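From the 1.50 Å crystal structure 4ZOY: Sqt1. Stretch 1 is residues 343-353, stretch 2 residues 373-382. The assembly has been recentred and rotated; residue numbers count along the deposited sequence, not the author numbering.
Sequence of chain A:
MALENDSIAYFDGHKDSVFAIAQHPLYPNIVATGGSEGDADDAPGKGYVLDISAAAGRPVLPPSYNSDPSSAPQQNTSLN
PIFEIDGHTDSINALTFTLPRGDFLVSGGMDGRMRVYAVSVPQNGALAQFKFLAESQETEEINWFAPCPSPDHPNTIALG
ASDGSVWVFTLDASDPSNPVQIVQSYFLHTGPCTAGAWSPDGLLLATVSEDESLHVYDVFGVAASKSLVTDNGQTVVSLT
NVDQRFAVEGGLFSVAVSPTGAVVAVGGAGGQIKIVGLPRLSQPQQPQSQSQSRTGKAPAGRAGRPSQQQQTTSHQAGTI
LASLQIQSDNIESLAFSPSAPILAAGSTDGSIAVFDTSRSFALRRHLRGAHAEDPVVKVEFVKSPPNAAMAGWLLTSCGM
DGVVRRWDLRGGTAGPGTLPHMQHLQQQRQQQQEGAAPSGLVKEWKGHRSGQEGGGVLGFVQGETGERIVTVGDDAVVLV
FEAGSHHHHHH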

ATOM      1  N   LEU A 343       6.914  10.703  10.163  1.00 12.90           N
ATOM      2  CA  LEU A 343       6.732   9.325   9.745  1.00 13.72           C
ATOM      3  C   LEU A 343       5.714   8.689  10.675  1.00 12.98           C
ATOM      4  O   LEU A 343       5.844   8.813  11.897  1.00 13.99           O
ATOM      5  N   ALA A 344       4.703   8.028  10.107  1.00 13.65           N
ATOM      6  CA  ALA A 344       3.687   7.311  10.885  1.00 12.63           C
ATOM      7  C   ALA A 344       3.842   5.807  10.739  1.00 12.73           C
ATOM      8  O   ALA A 344       4.110   5.298   9.648  1.00 13.79           O
ATOM      9  N   ALA A 345       3.641   5.083  11.838  1.00 13.25           N
ATOM     10  CA  ALA A 345       3.783   3.634  11.863  1.00 12.97           C
ATOM     11  C   ALA A 345       2.576   2.994  12.545  1.00 13.63           C
ATOM     12  O   ALA A 345       2.221   3.382  13.659  1.00 15.79           O
ATOM     13  N   GLY A 346       1.951   2.027  11.881  1.00 12.41           N
ATOM     14  CA  GLY A 346       0.812   1.317  12.463  1.00 14.30           C
ATOM     15  C   GLY A 346       1.230  -0.073  12.874  1.00 14.62           C
ATOM     16  O   GLY A 346       1.919  -0.768  12.130  1.00 14.94           O
ATOM     17  N   SER A 347       0.803  -0.488  14.070  1.00 14.97           N
ATOM     18  CA  SER A 347       1.243  -1.743  14.648  1.00 14.28           C
ATOM     19  C   SER A 347       0.113  -2.741  14.830  1.00 14.75           C
ATOM     20  O   SER A 347      -1.046  -2.353  15.007  1.00 15.34           O
ATOM     21  N   THR A 348       0.479  -4.020  14.820  1.00 13.77           N
ATOM     22  CA  THR A 348      -0.426  -5.097  15.198  1.00 15.59           C
ATOM     23  C   THR A 348      -1.014  -4.894  16.603  1.00 16.27           C
ATOM     24  O   THR A 348      -2.103  -5.403  16.905  1.00 17.62           O
ATOM     25  N   ASP A 349      -0.327  -4.134  17.456  1.00 15.65           N
ATOM     26  CA  ASP A 349      -0.814  -3.936  18.820  1.00 15.37           C
ATOM     27  C   ASP A 349      -1.909  -2.873  18.940  1.00 18.94           C
ATOM     28  O   ASP A 349      -2.363  -2.571  20.046  1.00 19.06           O
ATOM     29  N   GLY A 350      -2.338  -2.314  17.809  1.00 16.15           N
ATOM     30  CA  GLY A 350      -3.426  -1.347  17.808  1.00 16.11           C
ATOM     31  C   GLY A 350      -3.029   0.123  17.856  1.00 12.96           C
ATOM     32  O   GLY A 350      -3.892   1.003  17.786  1.00 15.46           O
ATOM     33  N   SER A 351      -1.729   0.397  17.970  1.00 14.77           N
ATOM     34  CA  SER A 351      -1.266   1.771  18.111  1.00 15.57           C
ATOM     35  C   SER A 351      -0.703   2.336  16.816  1.00 13.65           C
ATOM     36  O   SER A 351      -0.299   1.599  15.920  1.00 14.84           O
ATOM     37  N   ILE A 352      -0.688   3.658  16.757  1.00 13.50           N
ATOM     38  CA  ILE A 352       0.023   4.380  15.722  1.00 13.99           C
ATOM     39  C   ILE A 352       1.076   5.195  16.441  1.00 16.47           C
ATOM     40  O   ILE A 352       0.807   5.755  17.500  1.00 16.50           O
ATOM     41  N   ALA A 353       2.279   5.250  15.880  1.00 14.09           N
ATOM     42  CA  ALA A 353       3.328   6.102  16.413  1.00 13.95           C
ATOM     43  C   ALA A 353       3.792   7.081  15.342  1.00 15.21           C
ATOM     44  O   ALA A 353       3.842   6.749  14.159  1.00 16.35           O
ATOM     45  N   GLU A 373      -7.224  -2.699  20.654  1.00 20.75           N
ATOM     46  CA  GLU A 373      -6.097  -3.621  20.730  1.00 21.22           C
ATOM     47  C   GLU A 373      -6.044  -4.523  19.500  1.00 22.58           C
ATOM     48  O   GLU A 373      -5.397  -5.574  19.517  1.00 24.16           O
ATOM     49  N   ASP A 374      -6.725  -4.105  18.434  1.00 20.38           N
ATOM     50  CA  ASP A 374      -6.750  -4.845  17.177  1.00 20.43           C
ATOM     51  C   ASP A 374      -5.718  -4.267  16.215  1.00 18.90           C
ATOM     52  O   ASP A 374      -5.403  -3.085  16.291  1.00 19.93           O
ATOM     53  N   PRO A 375      -5.194  -5.096  15.304  1.00 15.86           N
ATOM     54  CA  PRO A 375      -4.169  -4.617  14.361  1.00 17.47           C
ATOM     55  C   PRO A 375      -4.531  -3.375  13.552  1.00 18.57           C
ATOM     56  O   PRO A 375      -5.625  -3.262  12.995  1.00 16.06           O
ATOM     57  N   VAL A 376      -3.601  -2.428  13.509  1.00 15.14           N
ATOM     58  CA  VAL A 376      -3.677  -1.333  12.560  1.00 15.71           C
ATOM     59  C   VAL A 376      -3.128  -1.867  11.251  1.00 18.44           C
ATOM     60  O   VAL A 376      -1.955  -2.223  11.157  1.00 22.97           O
ATOM     61  N   VAL A 377      -3.989  -1.952  10.251  1.00 13.85           N
ATOM     62  CA  VAL A 377      -3.672  -2.620   9.002  1.00 13.66           C
ATOM     63  C   VAL A 377      -2.985  -1.685   8.002  1.00 13.89           C
ATOM     64  O   VAL A 377      -2.043  -2.081   7.291  1.00 15.01           O
ATOM     65  N   LYS A 378      -3.461  -0.446   7.939  1.00 13.34           N
ATOM     66  CA  LYS A 378      -2.946   0.517   6.979  1.00 12.87           C
ATOM     67  C   LYS A 378      -3.047   1.921   7.513  1.00 12.54           C
ATOM     68  O   LYS A 378      -4.056   2.288   8.110  1.00 13.60           O
ATOM     69  N   VAL A 379      -1.997   2.705   7.288  1.00 12.48           N
ATOM     70  CA  VAL A 379      -2.033   4.145   7.503  1.00 13.43           C
ATOM     71  C   VAL A 379      -1.611   4.821   6.208  1.00 12.84           C
ATOM     72  O   VAL A 379      -0.737   4.322   5.475  1.00 14.02           O
ATOM     73  N   GLU A 380      -2.237   5.954   5.910  1.00 12.42           N
ATOM     74  CA  GLU A 380      -1.948   6.659   4.654  1.00 12.69           C
ATOM     75  C   GLU A 380      -2.311   8.127   4.776  1.00 12.96           C
ATOM     76  O   GLU A 380      -3.430   8.459   5.192  1.00 13.37           O
ATOM     77  N   PHE A 381      -1.373   9.009   4.426  1.00 11.90           N
ATOM     78  CA  PHE A 381      -1.640  10.442   4.491  1.00 11.91           C
ATOM     79  C   PHE A 381      -2.549  10.892   3.373  1.00 12.64           C
ATOM     80  O   PHE A 381      -2.449  10.417   2.238  1.00 15.40           O
ATOM     81  N   VAL A 382      -3.439  11.822   3.706  1.00 14.24           N
ATOM     82  CA  VAL A 382      -4.238  12.509   2.697  1.00 15.46           C
ATOM     83  C   VAL A 382      -3.318  13.428   1.887  1.00 14.54           C
ATOM     84  O   VAL A 382      -2.619  14.270   2.451  1.00 16.99           O
TER

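Stretch 2 approaches the hairpin formed by stretch 1 through an irregular lead-in and then a strand, 376-381, that runs nearly antiparallel to strand 343-347, at 160° between their N-to-C directions. The axes come no closer than 5.7 Å, and the contact, which buries 512 Å² in total, combines side-chain packing with backbone approaches and has a single direct hydrogen bond between the two segments.

At the start of the walk, Glu-373 contributes backbone rather than side chain. Its CB points away from the hairpin, with chi1 m and chi2 p, while its CA lies 3.9 Å from Asp-349 O. Water 1 joins the segments here, donating to Glu-373 O and to Thr-348 O, each 2.6 Å from the water oxygen. It thereby satisfies two carbonyls that lie 4.2 Å apart, O to O, and could not bond to each other. Asp-374, an m rotamer, also turns its side chain away, and its OD1 is hydrogen-bonded elsewhere in the structure. Its carbonyl faces the turn instead: Asp-374 O is 3.0 Å from Gly-350 CA in a CA-H...O contact. So close an approach suits a glycine, whose positive phi of 95° would in any case jam a CB against the preceding carbonyl.

Pro-375 lies alongside the type I turn that runs from Ser-347 to Gly-350. Its ring, puckered C-gamma exo, places CG 3.9 Å from Thr-348 CG2, and its CA makes a CA-H...O contact of 3.4 Å with Thr-348 O. Thr-348 has chi1 m, and although its CB points away, its methyl still reaches the proline.

Val-376 is the centre of the contact, with the largest area covered by the opposing segment. Its N donates to Ser-347 O at 3.0 Å and a nearly straight 165°. The side chain, chi1 t, points toward the hairpin and spreads its methyls over it: CG2 sits 3.5 Å from Gly-350 C and 3.6 Å from Ser-351 O, whereas CG1 lies 3.9 Å from Gly-346 CA and 4.2 Å from Ile-352 CG1. A CB on Gly-346 would fall 2.8 Å from Val-376 CG1, so the bare backbone leaves room for the valine. Val-376 O, buried by the contact, has no partner in the model.

Val-377 (t) and Lys-378, fully extended with all four chi angles t, point away and touch nothing on stretch 1. Val-379 turns back toward it with chi1 m. Its CG1 packs 4.1 Å from Ile-352 CD1 and 4.3 Å from Gly-346 CA, and its CG2 is 4.4 Å from Ala-344 CB. Ile-352 points sideways, but its m, t conformation brings its end nearer.

Glu-380 points away again, forming a salt bridge with Lys-378 whose hydrogen bond, Lys-378 NZ to Glu-380 OE1 at 3.3 Å, is weak. Phe-381 closes the contact: its CB points sideways, yet with chi1 m the ring reaches back, setting CE2 4.1 Å from Ala-344 CB in an oblique approach.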

ATOM      1  CB  LEU A 343       8.057   8.560   9.817  1.00 14.29           C
ATOM      2  CG  LEU A 343       8.005   7.038   9.665  1.00 14.68           C
ATOM      3  CD1 LEU A 343       7.673   6.626   8.225  1.00 14.98           C
ATOM      4  CD2 LEU A 343       9.315   6.391  10.144  1.00 16.34           C
ATOM      5  CB  ALA A 344       2.285   7.733  10.444  1.00 15.18           C
ATOM      6  CB  ALA A 345       5.061   3.244  12.589  1.00 14.08           C
ATOM      7  CB  SER A 347       1.905  -1.473  16.011  1.00 14.58           C
ATOM      8  OG  SER A 347       2.269  -2.679  16.666  1.00 14.70           O
ATOM      9  CB  THR A 348       0.320  -6.439  15.099  1.00 17.58           C
ATOM     10  OG1 THR A 348       0.742  -6.619  13.741  1.00 19.17           O
ATOM     11  CG2 THR A 348      -0.554  -7.622  15.510  1.00 21.74           C
ATOM     12  CB  ASP A 349       0.348  -3.614  19.772  1.00 18.05           C
ATOM     13  CG  ASP A 349       0.968  -2.236  19.554  1.00 18.22           C
ATOM     14  OD1 ASP A 349       0.423  -1.386  18.821  1.00 16.03           O
ATOM     15  OD2 ASP A 349       2.029  -2.001  20.169  1.00 18.68           O
ATOM     16  CB  SER A 351      -0.188   1.880  19.190  1.00 13.80           C
ATOM     17  OG  SER A 351       1.011   1.236  18.773  1.00 16.22           O
ATOM     18  CB  ILE A 352      -0.912   5.290  14.910  1.00 14.18           C
ATOM     19  CG1 ILE A 352      -1.966   4.442  14.181  1.00 14.27           C
ATOM     20  CG2 ILE A 352      -0.112   6.189  13.945  1.00 16.56           C
ATOM     21  CD1 ILE A 352      -3.082   5.265  13.573  1.00 17.06           C
ATOM     22  CB  ALA A 353       4.483   5.261  16.933  1.00 14.48           C
ATOM     23  CB  GLU A 373      -6.162  -4.461  22.012  1.00 25.02           C
ATOM     24  CG  GLU A 373      -5.848  -3.672  23.292  1.00 30.25           C
ATOM     25  CD  GLU A 373      -6.903  -2.632  23.634  1.00 40.21           C
ATOM     26  OE1 GLU A 373      -8.068  -3.025  23.870  1.00 43.38           O
ATOM     27  OE2 GLU A 373      -6.572  -1.424  23.666  1.00 42.49           O
ATOM     28  CB  ASP A 374      -8.142  -4.795  16.538  1.00 19.48           C
ATOM     29  CG  ASP A 374      -9.231  -5.323  17.460  1.00 23.61           C
ATOM     30  OD1 ASP A 374      -9.234  -6.540  17.723  1.00 30.49           O
ATOM     31  OD2 ASP A 374     -10.083  -4.518  17.904  1.00 27.42           O
ATOM     32  CB  PRO A 375      -3.990  -5.807  13.422  1.00 18.36           C
ATOM     33  CG  PRO A 375      -4.219  -6.983  14.307  1.00 18.83           C
ATOM     34  CD  PRO A 375      -5.276  -6.568  15.312  1.00 17.74           C
ATOM     35  CB  VAL A 376      -2.868  -0.109  13.010  1.00 13.81           C
ATOM     36  CG1 VAL A 376      -3.066   1.044  12.028  1.00 17.27           C
ATOM     37  CG2 VAL A 376      -3.274   0.322  14.405  1.00 17.28           C
ATOM     38  CB  VAL A 377      -4.956  -3.211   8.393  1.00 15.08           C
ATOM     39  CG1 VAL A 377      -4.721  -3.716   6.979  1.00 17.50           C
ATOM     40  CG2 VAL A 377      -5.492  -4.336   9.303  1.00 15.53           C
ATOM     41  CB  LYS A 378      -3.721   0.407   5.658  1.00 13.29           C
ATOM     42  CG  LYS A 378      -3.277   1.413   4.596  1.00 14.50           C
ATOM     43  CD  LYS A 378      -4.004   1.184   3.279  1.00 16.49           C
ATOM     44  CE  LYS A 378      -3.709   2.297   2.282  1.00 18.43           C
ATOM     45  NZ  LYS A 378      -4.125   1.924   0.898  1.00 19.43           N
ATOM     46  CB  VAL A 379      -1.123   4.606   8.664  1.00 14.44           C
ATOM     47  CG1 VAL A 379      -1.523   3.936   9.965  1.00 14.49           C
ATOM     48  CG2 VAL A 379       0.379   4.352   8.364  1.00 15.36           C
ATOM     49  CB  GLU A 380      -2.704   6.024   3.484  1.00 13.12           C
ATOM     50  CG  GLU A 380      -2.361   6.651   2.131  1.00 14.29           C
ATOM     51  CD  GLU A 380      -3.234   6.106   1.023  1.00 19.52           C
ATOM     52  OE1 GLU A 380      -2.927   5.014   0.483  1.00 20.98           O
ATOM     53  OE2 GLU A 380      -4.233   6.765   0.693  1.00 18.01           O
ATOM     54  CB  PHE A 381      -0.335  11.240   4.432  1.00 15.13           C
ATOM     55  CG  PHE A 381       0.442  11.204   5.703  1.00 14.15           C
ATOM     56  CD1 PHE A 381       0.221  12.148   6.691  1.00 16.04           C
ATOM     57  CD2 PHE A 381       1.396  10.218   5.922  1.00 13.88           C
ATOM     58  CE1 PHE A 381       0.939  12.117   7.889  1.00 18.36           C
ATOM     59  CE2 PHE A 381       2.112  10.179   7.111  1.00 13.59           C
ATOM     60  CZ  PHE A 381       1.886  11.125   8.095  1.00 15.67           C
ATOM     61  CB  VAL A 382      -5.375  13.330   3.334  1.00 13.95           C
ATOM     62  CG1 VAL A 382      -6.191  14.033   2.251  1.00 15.40           C
ATOM     63  CG2 VAL A 382      -6.261  12.435   4.188  1.00 16.10           C
TER
HETATM   64  O   HOH W   1      -3.467  -7.007  18.488  1.00 30.60           O